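Local coordinates for protein methylaspartate ammonia-lyase (Citrobacter amalonaticus, PDB 1KKO) that catalyses the reversible, magnesium-dependent anti elimination of ammonia from L-threo-3-methylaspartate to give mesaconate, working as a homodimer of the enolase superfamily, at residues S13-D18 and S45-G50. Numbering follows the deposited sequence.
Sequences SSFYFD and SVRQAG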
loop_
_atom_site.group_PDB
_atom_site.type_symbol
_atom_site.label_atom_id
_atom_site.label_comp_id
_atom_site.label_asym_id
_atom_site.label_seq_id
_atom_site.Cartn_x
_atom_site.Cartn_y
_atom_site.Cartn_z
ATOM N N SER A 13 -0.851 -6.110 8.955
ATOM C CA SER A 13 -0.268 -4.799 8.716
ATOM C C SER A 13 0.672 -4.894 7.508
ATOM O O SER A 13 0.838 -5.962 6.912
ATOM C CB SER A 13 0.438 -4.279 9.952
ATOM O OG SER A 13 1.468 -5.147 10.355
ATOM N N SER A 14 1.296 -3.786 7.135
ATOM C CA SER A 14 2.008 -3.722 5.866
ATOM C C SER A 14 3.476 -4.101 5.907
ATOM O O SER A 14 4.192 -3.863 4.945
ATOM C CB SER A 14 1.839 -2.350 5.236
ATOM O OG SER A 14 0.533 -2.195 4.702
ATOM N N PHE A 15 3.939 -4.714 6.988
ATOM C CA PHE A 15 5.263 -5.288 6.945
ATOM C C PHE A 15 5.348 -6.479 7.895
ATOM O O PHE A 15 4.460 -7.337 7.882
ATOM C CB PHE A 15 6.401 -4.244 7.058
ATOM C CG PHE A 15 7.668 -4.701 6.373
ATOM C CD1 PHE A 15 7.652 -4.988 5.012
ATOM C CD2 PHE A 15 8.832 -4.904 7.079
ATOM C CE1 PHE A 15 8.755 -5.477 4.388
ATOM C CE2 PHE A 15 9.966 -5.378 6.431
ATOM C CZ PHE A 15 9.920 -5.663 5.095
ATOM N N TYR A 16 6.417 -6.532 8.677
ATOM C CA TYR A 16 6.761 -7.649 9.546
ATOM C C TYR A 16 7.223 -7.114 10.883
ATOM O O TYR A 16 7.703 -5.984 10.987
ATOM C CB TYR A 16 7.895 -8.502 8.886
ATOM C CG TYR A 16 7.350 -9.059 7.615
ATOM C CD1 TYR A 16 7.297 -8.281 6.478
ATOM C CD2 TYR A 16 6.739 -10.303 7.585
ATOM C CE1 TYR A 16 6.664 -8.731 5.350
ATOM C CE2 TYR A 16 6.102 -10.753 6.466
ATOM C CZ TYR A 16 6.049 -9.956 5.354
ATOM O OH TYR A 16 5.381 -10.364 4.235
ATOM N N PHE A 17 7.037 -7.921 11.915
ATOM C CA PHE A 17 7.692 -7.703 13.196
ATOM C C PHE A 17 9.032 -8.415 13.113
ATOM O O PHE A 17 9.070 -9.622 12.859
ATOM C CB PHE A 17 6.891 -8.310 14.341
ATOM C CG PHE A 17 5.585 -7.621 14.614
ATOM C CD1 PHE A 17 5.565 -6.295 14.990
ATOM C CD2 PHE A 17 4.389 -8.305 14.514
ATOM C CE1 PHE A 17 4.367 -5.666 15.248
ATOM C CE2 PHE A 17 3.203 -7.664 14.793
ATOM C CZ PHE A 17 3.199 -6.349 15.143
ATOM N N ASP A 18 10.110 -7.667 13.327
ATOM C CA ASP A 18 11.458 -8.213 13.279
ATOM C C ASP A 18 12.114 -8.073 14.638
ATOM O O ASP A 18 12.009 -7.032 15.292
ATOM C CB ASP A 18 12.304 -7.442 12.285
ATOM C CG ASP A 18 12.040 -7.812 10.849
ATOM O OD1 ASP A 18 11.362 -8.829 10.587
ATOM O OD2 ASP A 18 12.495 -7.102 9.928
ATOM N N SER A 45 9.703 -16.220 16.378
ATOM C CA SER A 45 10.596 -16.338 15.216
ATOM C C SER A 45 11.300 -14.993 15.087
ATOM O O SER A 45 10.804 -13.992 15.593
ATOM C CB SER A 45 9.847 -16.634 13.921
ATOM O OG SER A 45 9.218 -17.893 13.958
ATOM N N VAL A 46 12.433 -14.942 14.397
ATOM C CA VAL A 46 13.144 -13.680 14.248
ATOM C C VAL A 46 12.296 -12.685 13.441
ATOM O O VAL A 46 12.306 -11.482 13.725
ATOM C CB VAL A 46 14.546 -13.874 13.628
ATOM C CG1 VAL A 46 15.196 -12.544 13.356
ATOM C CG2 VAL A 46 15.430 -14.676 14.588
ATOM N N ARG A 47 11.572 -13.195 12.451
ATOM C CA ARG A 47 10.682 -12.383 11.647
ATOM C C ARG A 47 9.305 -13.032 11.646
ATOM O O ARG A 47 9.183 -14.230 11.395
ATOM C CB ARG A 47 11.232 -12.248 10.227
ATOM C CG ARG A 47 10.284 -11.705 9.209
ATOM C CD ARG A 47 10.973 -11.304 7.942
ATOM N NE ARG A 47 11.653 -10.034 8.109
ATOM C CZ ARG A 47 12.486 -9.508 7.237
ATOM N NH1 ARG A 47 12.991 -8.308 7.459
ATOM N NH2 ARG A 47 12.845 -10.188 6.151
ATOM N N GLN A 48 8.285 -12.226 11.934
ATOM C CA GLN A 48 6.899 -12.666 12.008
ATOM C C GLN A 48 6.023 -11.730 11.188
ATOM O O GLN A 48 6.293 -10.535 11.086
ATOM C CB GLN A 48 6.417 -12.694 13.476
ATOM C CG GLN A 48 7.114 -13.761 14.297
ATOM C CD GLN A 48 6.684 -13.798 15.736
ATOM O OE1 GLN A 48 7.532 -13.870 16.621
ATOM N NE2 GLN A 48 5.379 -13.730 15.984
ATOM N N ALA A 49 4.980 -12.271 10.594
ATOM C CA ALA A 49 4.024 -11.456 9.853
ATOM C C ALA A 49 3.520 -10.304 10.708
ATOM O O ALA A 49 3.151 -10.485 11.861
ATOM C CB ALA A 49 2.853 -12.291 9.429
ATOM N N GLY A 50 3.485 -9.105 10.144
ATOM C CA GLY A 50 2.929 -7.977 10.860
ATOM C C GLY A 50 1.418 -8.108 10.960
ATOM O O GLY A 50 0.746 -8.457 9.988
#
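R47 and D18 form a side-on, two-pronged salt bridge: R47 NE to D18 OD1 and R47 NH1 to D18 OD2, each 2.8 Å, both bonds nearly straight, with N-H...O angles of 169°. Each carboxylate oxygen is met on its syn side, with the two flat groups 31° apart. The arginine starts with CG anti to the backbone N (chi1 167°), then bends at chi3, which turns NE toward the acid; NH2 goes on to the carbonyl O of F32. Both side chains share one face of an antiparallel pair, the ends of strands 3-18 and 47-59 in the N-terminal domain of this enolase-superfamily fold. The F17 ring lies on the other face, its CD2 3.7 Å from A49 O and against G50 CA. Between them F17 and Q48 exchange both backbone hydrogen bonds. At S14-F15 the first strand turns a corner, yet G50 N still reaches F15 O (3.0 Å) and S13 N reaches G50 O from above the carbonyl plane. Y16 sets CB against R47 CG (4.0 Å) and CD2 against A49 CA (3.7 Å), while its OH is hydrogen-bonded to D392 OD1 of the second subunit. The F15 ring, covered on one face by Y16 CD1, touches C361, a residue assigned to the substrate site.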